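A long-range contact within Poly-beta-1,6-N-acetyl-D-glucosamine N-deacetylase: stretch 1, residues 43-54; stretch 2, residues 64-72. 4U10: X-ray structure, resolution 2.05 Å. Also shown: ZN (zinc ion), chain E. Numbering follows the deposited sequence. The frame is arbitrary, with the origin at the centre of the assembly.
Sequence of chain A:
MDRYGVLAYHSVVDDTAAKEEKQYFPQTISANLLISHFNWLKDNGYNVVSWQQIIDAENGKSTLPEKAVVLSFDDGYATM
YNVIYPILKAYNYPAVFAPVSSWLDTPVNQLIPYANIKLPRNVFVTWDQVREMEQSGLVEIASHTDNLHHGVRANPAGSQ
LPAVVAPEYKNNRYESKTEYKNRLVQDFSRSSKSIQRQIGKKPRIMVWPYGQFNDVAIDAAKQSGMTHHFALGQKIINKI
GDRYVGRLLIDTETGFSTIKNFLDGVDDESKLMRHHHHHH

Stretch 1, residues 43-54: DNGYNVVSWQQI
Stretch 2, residues 64-72: LPEKAVVLS

The apolar centre of the contact forms around Val49, whose CA-to-CB bond points toward the second stretch. With chi1 at -58° (m), its CG2 lies 4.0 Å from CG2 of Val70, while its CG1 packs 3.7 Å from CG of Pro65 and 4.1 Å from CB of Ala68. Val70 (chi1 t) also meets the helix that begins at Trp51: its CG2 is 4.0 Å from CG1 of Ile54. Ile54, with both chi angles m, reaches on to Leu64 (m, t), the two CD1 atoms 3.7 Å apart, and CD2 of Leu64 sits 3.8 Å from CB of Gln53. Val48 and Val69, both t, share a face of the sheet; there CG1 of Val48 lies 3.9 Å from CG of Leu71, and CG2 of Val69 approaches CD1 of Tyr46 obliquely at 3.8 Å.

These side chains are held in register by a short parallel pairing of strand 47-48 with strand 68-72. Asn47 pairs with Ala68 (CA-CA 4.9 Å) and Val48 with Val69 (CA-CA 4.8 Å), the side chains of the two pairs lying on opposite faces. Asn47 N donates to Lys67 O at 3.0 Å, Val69 N to Asn47 O at 2.9 Å, and Val49 N to Val69 O at 2.9 Å, so Val69 is bonded through both its amide and its carbonyl. Between these bonds, CA of Val48 lies 3.2 Å from Val69 O and CA of Ala68 3.2 Å from Asn47 O, as CA-H...O contacts. The ladder then opens: CA atoms of Val49 and Val70 are 5.7 Å apart, and a water bridges the gap, donating to Val49 O (2.9 Å) and accepting from Leu71 N (2.8 Å).

Where the first stretch turns into its helix, Ser50 (phi/psi -86/162, chi1 p) is the N-cap. Its OG accepts from Gln53 N at 3.2 Å; in return Gln53 OE1 accepts from Ser50 N at 3.0 Å, with Gln53 chi1 m and chi2 t.

At the outer edge, Lys67 adopts a left-handed backbone (49/49) and the rotamer m, t, p, p, which lays its aliphatic chain against Tyr46 (-68°, -75°). Lys67 CE stands 3.8 Å from the centroid of the Tyr46 ring, over its face, in a CH-pi contact. Gly45 (91/8) brings its O to 3.3 Å from Lys67 CD. Beyond it, Asp43 has no contact with the second stretch; its OD2 binds zinc at 1.9 Å.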

ATOM      1  N   ASP A  43     -10.765 -21.614   1.954  1.00 31.08           N
ATOM      2  CA  ASP A  43     -11.794 -22.549   2.466  1.00 36.05           C
ATOM      3  C   ASP A  43     -13.199 -21.952   2.321  1.00 37.43           C
ATOM      4  O   ASP A  43     -14.134 -22.475   2.903  1.00 38.15           O
ATOM      5  CB  ASP A  43     -11.568 -22.902   3.970  1.00 32.66           C
ATOM      6  CG  ASP A  43     -10.265 -23.700   4.214  1.00 34.27           C
ATOM      7  OD1 ASP A  43      -9.671 -24.137   3.215  1.00 33.45           O
ATOM      8  OD2 ASP A  43      -9.768 -23.854   5.371  1.00 26.39           O
ATOM      9  N   ASN A  44     -13.334 -20.833   1.618  1.00 32.65           N
ATOM     10  CA  ASN A  44     -14.650 -20.256   1.324  1.00 30.31           C
ATOM     11  C   ASN A  44     -14.837 -19.850  -0.131  1.00 27.59           C
ATOM     12  O   ASN A  44     -15.812 -19.164  -0.492  1.00 25.84           O
ATOM     13  CB  ASN A  44     -14.916 -19.120   2.262  1.00 31.57           C
ATOM     14  CG  ASN A  44     -14.951 -19.602   3.705  1.00 37.32           C
ATOM     15  OD1 ASN A  44     -13.939 -20.072   4.261  1.00 41.28           O
ATOM     16  ND2 ASN A  44     -16.123 -19.593   4.276  1.00 34.84           N
ATOM     17  N   GLY A  45     -13.929 -20.296  -0.984  1.00 29.50           N
ATOM     18  CA  GLY A  45     -14.137 -20.138  -2.437  1.00 30.49           C
ATOM     19  C   GLY A  45     -13.581 -18.864  -3.017  1.00 32.18           C
ATOM     20  O   GLY A  45     -13.836 -18.546  -4.200  1.00 31.76           O
ATOM     21  N   TYR A  46     -12.833 -18.116  -2.193  1.00 28.74           N
ATOM     22  CA  TYR A  46     -12.209 -16.884  -2.658  1.00 27.19           C
ATOM     23  C   TYR A  46     -10.889 -17.267  -3.257  1.00 24.91           C
ATOM     24  O   TYR A  46     -10.117 -18.038  -2.657  1.00 26.85           O
ATOM     25  CB  TYR A  46     -12.056 -15.859  -1.505  1.00 28.52           C
ATOM     26  CG  TYR A  46     -13.401 -15.352  -1.062  1.00 30.44           C
ATOM     27  CD1 TYR A  46     -14.098 -14.441  -1.827  1.00 34.11           C
ATOM     28  CD2 TYR A  46     -14.024 -15.860   0.097  1.00 38.13           C
ATOM     29  CE1 TYR A  46     -15.361 -13.981  -1.443  1.00 37.65           C
ATOM     30  CE2 TYR A  46     -15.298 -15.435   0.487  1.00 37.11           C
ATOM     31  CZ  TYR A  46     -15.962 -14.496  -0.279  1.00 40.58           C
ATOM     32  OH  TYR A  46     -17.217 -14.054   0.104  1.00 47.41           O
ATOM     33  N   ASN A  47     -10.645 -16.748  -4.462  1.00 21.77           N
ATOM     34  CA  ASN A  47      -9.455 -17.018  -5.229  1.00 19.13           C
ATOM     35  C   ASN A  47      -8.601 -15.755  -5.195  1.00 18.83           C
ATOM     36  O   ASN A  47      -8.986 -14.739  -5.758  1.00 16.30           O
ATOM     37  CB  ASN A  47      -9.872 -17.332  -6.657  1.00 18.42           C
ATOM     38  CG  ASN A  47     -10.629 -18.666  -6.744  1.00 19.64           C
ATOM     39  OD1 ASN A  47     -11.814 -18.758  -7.130  1.00 22.59           O
ATOM     40  ND2 ASN A  47      -9.966 -19.658  -6.388  1.00 16.70           N
ATOM     41  N   VAL A  48      -7.442 -15.849  -4.569  1.00 18.11           N
ATOM     42  CA  VAL A  48      -6.390 -14.814  -4.616  1.00 17.36           C
ATOM     43  C   VAL A  48      -5.734 -14.727  -5.969  1.00 17.45           C
ATOM     44  O   VAL A  48      -5.113 -15.663  -6.466  1.00 16.40           O
ATOM     45  CB  VAL A  48      -5.366 -14.979  -3.479  1.00 16.72           C
ATOM     46  CG1 VAL A  48      -4.268 -13.910  -3.558  1.00 16.64           C
ATOM     47  CG2 VAL A  48      -6.097 -14.875  -2.151  1.00 15.79           C
ATOM     48  N   VAL A  49      -5.877 -13.581  -6.579  1.00 15.72           N
ATOM     49  CA  VAL A  49      -5.316 -13.352  -7.892  1.00 17.35           C
ATOM     50  C   VAL A  49      -4.256 -12.248  -7.812  1.00 17.75           C
ATOM     51  O   VAL A  49      -4.255 -11.428  -6.911  1.00 16.05           O
ATOM     52  CB  VAL A  49      -6.406 -12.926  -8.886  1.00 17.97           C
ATOM     53  CG1 VAL A  49      -7.495 -14.017  -8.951  1.00 18.44           C
ATOM     54  CG2 VAL A  49      -6.950 -11.566  -8.492  1.00 19.73           C
ATOM     55  N   SER A  50      -3.345 -12.236  -8.765  1.00 18.25           N
ATOM     56  CA  SER A  50      -2.311 -11.222  -8.814  1.00 18.80           C
ATOM     57  C   SER A  50      -2.845 -10.003  -9.548  1.00 19.05           C
ATOM     58  O   SER A  50      -3.852 -10.072 -10.292  1.00 17.38           O
ATOM     59  CB  SER A  50      -1.120 -11.772  -9.595  1.00 21.37           C
ATOM     60  OG  SER A  50      -1.476 -12.024 -10.962  1.00 20.43           O
ATOM     61  N   TRP A  51      -2.168  -8.871  -9.350  1.00 17.74           N
ATOM     62  CA  TRP A  51      -2.514  -7.688 -10.061  1.00 17.02           C
ATOM     63  C   TRP A  51      -2.423  -7.934 -11.562  1.00 16.82           C
ATOM     64  O   TRP A  51      -3.253  -7.426 -12.331  1.00 17.08           O
ATOM     65  CB  TRP A  51      -1.675  -6.485  -9.601  1.00 17.16           C
ATOM     66  CG  TRP A  51      -2.174  -5.228 -10.169  1.00 15.99           C
ATOM     67  CD1 TRP A  51      -1.522  -4.476 -11.050  1.00 15.51           C
ATOM     68  CD2 TRP A  51      -3.459  -4.588  -9.955  1.00 16.17           C
ATOM     69  NE1 TRP A  51      -2.285  -3.412 -11.415  1.00 16.52           N
ATOM     70  CE2 TRP A  51      -3.473  -3.442 -10.742  1.00 15.56           C
ATOM     71  CE3 TRP A  51      -4.575  -4.858  -9.153  1.00 16.71           C
ATOM     72  CZ2 TRP A  51      -4.559  -2.560 -10.779  1.00 15.53           C
ATOM     73  CZ3 TRP A  51      -5.637  -4.026  -9.219  1.00 15.72           C
ATOM     74  CH2 TRP A  51      -5.626  -2.873 -10.033  1.00 14.89           C
ATOM     75  N   GLN A  52      -1.416  -8.665 -11.982  1.00 16.94           N
ATOM     76  CA  GLN A  52      -1.277  -8.993 -13.420  1.00 18.37           C
ATOM     77  C   GLN A  52      -2.560  -9.653 -14.019  1.00 20.39           C
ATOM     78  O   GLN A  52      -2.971  -9.331 -15.164  1.00 21.37           O
ATOM     79  CB  GLN A  52      -0.022  -9.809 -13.626  1.00 19.35           C
ATOM     80  CG  GLN A  52       0.402  -9.948 -15.060  1.00 20.86           C
ATOM     81  CD  GLN A  52       0.593  -8.637 -15.785  1.00 22.17           C
ATOM     82  OE1 GLN A  52       1.502  -7.877 -15.490  1.00 22.20           O
ATOM     83  NE2 GLN A  52      -0.174  -8.433 -16.810  1.00 23.53           N
ATOM     84  N   GLN A  53      -3.207 -10.535 -13.261  1.00 18.53           N
ATOM     85  CA  GLN A  53      -4.470 -11.150 -13.697  1.00 20.42           C
ATOM     86  C   GLN A  53      -5.581 -10.140 -13.820  1.00 21.74           C
ATOM     87  O   GLN A  53      -6.421 -10.233 -14.727  1.00 21.03           O
ATOM     88  CB  GLN A  53      -4.896 -12.237 -12.702  1.00 20.27           C
ATOM     89  CG  GLN A  53      -4.032 -13.482 -12.793  1.00 22.56           C
ATOM     90  CD  GLN A  53      -4.426 -14.481 -11.763  1.00 21.66           C
ATOM     91  OE1 GLN A  53      -3.881 -14.489 -10.663  1.00 18.35           O
ATOM     92  NE2 GLN A  53      -5.474 -15.233 -12.054  1.00 22.51           N
ATOM     93  N   ILE A  54      -5.600  -9.164 -12.901  1.00 20.49           N
ATOM     94  CA  ILE A  54      -6.503  -8.023 -13.032  1.00 21.41           C
ATOM     95  C   ILE A  54      -6.252  -7.271 -14.347  1.00 22.13           C
ATOM     96  O   ILE A  54      -7.181  -6.946 -15.082  1.00 22.55           O
ATOM     97  CB  ILE A  54      -6.347  -7.008 -11.862  1.00 21.32           C
ATOM     98  CG1 ILE A  54      -6.563  -7.653 -10.486  1.00 22.80           C
ATOM     99  CG2 ILE A  54      -7.319  -5.888 -12.007  1.00 20.68           C
ATOM    100  CD1 ILE A  54      -7.865  -8.390 -10.327  1.00 23.19           C
ATOM    101  N   LEU A  64     -10.858 -13.619 -14.990  1.00 27.25           N
ATOM    102  CA  LEU A  64     -10.672 -13.919 -13.577  1.00 30.47           C
ATOM    103  C   LEU A  64     -11.515 -15.089 -13.071  1.00 33.15           C
ATOM    104  O   LEU A  64     -12.617 -15.324 -13.562  1.00 27.50           O
ATOM    105  CB  LEU A  64     -11.063 -12.716 -12.726  1.00 31.60           C
ATOM    106  CG  LEU A  64     -10.168 -11.472 -12.812  1.00 31.00           C
ATOM    107  CD1 LEU A  64     -10.520 -10.659 -11.603  1.00 33.63           C
ATOM    108  CD2 LEU A  64      -8.668 -11.785 -12.836  1.00 31.02           C
ATOM    109  N   PRO A  65     -11.025 -15.775 -12.018  1.00 30.60           N
ATOM    110  CA  PRO A  65     -11.877 -16.787 -11.396  1.00 30.42           C
ATOM    111  C   PRO A  65     -12.976 -16.121 -10.613  1.00 31.42           C
ATOM    112  O   PRO A  65     -12.998 -14.868 -10.500  1.00 29.56           O
ATOM    113  CB  PRO A  65     -10.907 -17.555 -10.484  1.00 29.01           C
ATOM    114  CG  PRO A  65      -9.863 -16.527 -10.146  1.00 30.83           C
ATOM    115  CD  PRO A  65      -9.683 -15.729 -11.417  1.00 29.46           C
ATOM    116  N   GLU A  66     -13.892 -16.939 -10.097  1.00 33.17           N
ATOM    117  CA  GLU A  66     -14.934 -16.462  -9.186  1.00 35.15           C
ATOM    118  C   GLU A  66     -14.313 -15.907  -7.905  1.00 26.23           C
ATOM    119  O   GLU A  66     -13.208 -16.301  -7.509  1.00 26.71           O
ATOM    120  CB  GLU A  66     -15.943 -17.581  -8.820  1.00 38.90           C
ATOM    121  CG  GLU A  66     -17.188 -17.632  -9.713  1.00 47.84           C
ATOM    122  CD  GLU A  66     -18.210 -16.504  -9.487  1.00 54.63           C
ATOM    123  OE1 GLU A  66     -18.083 -15.706  -8.517  1.00 68.75           O
ATOM    124  OE2 GLU A  66     -19.160 -16.408 -10.302  1.00 55.36           O
ATOM    125  N   LYS A  67     -15.023 -14.974  -7.307  1.00 23.06           N
ATOM    126  CA  LYS A  67     -14.720 -14.456  -5.985  1.00 25.95           C
ATOM    127  C   LYS A  67     -13.212 -14.081  -5.904  1.00 24.11           C
ATOM    128  O   LYS A  67     -12.500 -14.481  -4.975  1.00 21.24           O
ATOM    129  CB  LYS A  67     -15.116 -15.477  -4.904  1.00 30.99           C
ATOM    130  CG  LYS A  67     -16.497 -16.125  -5.129  1.00 35.29           C
ATOM    131  CD  LYS A  67     -16.833 -17.120  -4.029  1.00 41.61           C
ATOM    132  CE  LYS A  67     -17.436 -16.436  -2.811  1.00 45.40           C
ATOM    133  NZ  LYS A  67     -18.890 -16.176  -3.055  1.00 49.12           N
ATOM    134  N   ALA A  68     -12.767 -13.337  -6.905  1.00 21.24           N
ATOM    135  CA  ALA A  68     -11.357 -12.903  -7.005  1.00 22.51           C
ATOM    136  C   ALA A  68     -11.057 -11.931  -5.866  1.00 20.53           C
ATOM    137  O   ALA A  68     -11.900 -11.129  -5.483  1.00 18.70           O
ATOM    138  CB  ALA A  68     -11.099 -12.247  -8.364  1.00 24.57           C
ATOM    139  N   VAL A  69      -9.852 -12.018  -5.310  1.00 20.48           N
ATOM    140  CA  VAL A  69      -9.443 -11.167  -4.222  1.00 20.21           C
ATOM    141  C   VAL A  69      -7.966 -10.845  -4.437  1.00 18.27           C
ATOM    142  O   VAL A  69      -7.186 -11.709  -4.826  1.00 16.06           O
ATOM    143  CB  VAL A  69      -9.569 -11.917  -2.890  1.00 23.07           C
ATOM    144  CG1 VAL A  69      -8.972 -11.100  -1.756  1.00 23.01           C
ATOM    145  CG2 VAL A  69     -11.027 -12.279  -2.637  1.00 26.03           C
ATOM    146  N   VAL A  70      -7.594  -9.593  -4.182  1.00 16.48           N
ATOM    147  CA  VAL A  70      -6.210  -9.131  -4.244  1.00 15.04           C
ATOM    148  C   VAL A  70      -5.755  -8.837  -2.796  1.00 15.17           C
ATOM    149  O   VAL A  70      -6.480  -8.211  -1.990  1.00 13.78           O
ATOM    150  CB  VAL A  70      -6.042  -7.862  -5.101  1.00 15.06           C
ATOM    151  CG1 VAL A  70      -4.559  -7.364  -5.141  1.00 13.30           C
ATOM    152  CG2 VAL A  70      -6.469  -8.110  -6.527  1.00 15.85           C
ATOM    153  N   LEU A  71      -4.531  -9.224  -2.479  1.00 15.59           N
ATOM    154  CA  LEU A  71      -3.943  -8.947  -1.166  1.00 14.85           C
ATOM    155  C   LEU A  71      -2.956  -7.804  -1.319  1.00 16.04           C
ATOM    156  O   LEU A  71      -2.197  -7.843  -2.230  1.00 15.95           O
ATOM    157  CB  LEU A  71      -3.148 -10.164  -0.677  1.00 16.92           C
ATOM    158  CG  LEU A  71      -3.894 -11.474  -0.494  1.00 16.28           C
ATOM    159  CD1 LEU A  71      -2.954 -12.604  -0.061  1.00 16.31           C
ATOM    160  CD2 LEU A  71      -5.037 -11.333   0.479  1.00 16.81           C
ATOM    161  N   SER A  72      -2.929  -6.834  -0.381  1.00 15.20           N
ATOM    162  CA  SER A  72      -2.056  -5.669  -0.460  1.00 15.55           C
ATOM    163  C   SER A  72      -1.404  -5.328   0.894  1.00 16.52           C
ATOM    164  O   SER A  72      -2.053  -5.477   1.942  1.00 15.84           O
ATOM    165  CB  SER A  72      -2.795  -4.462  -1.038  1.00 16.45           C
ATOM    166  OG  SER A  72      -3.887  -4.017  -0.237  1.00 14.63           O
TER
HETATM  167 ZN    ZN E 403      -8.078 -24.697   5.333  0.60 14.98          ZN
HETATM  168  O   HOH W   1      -2.966 -10.495  -4.475  1.00 13.71           O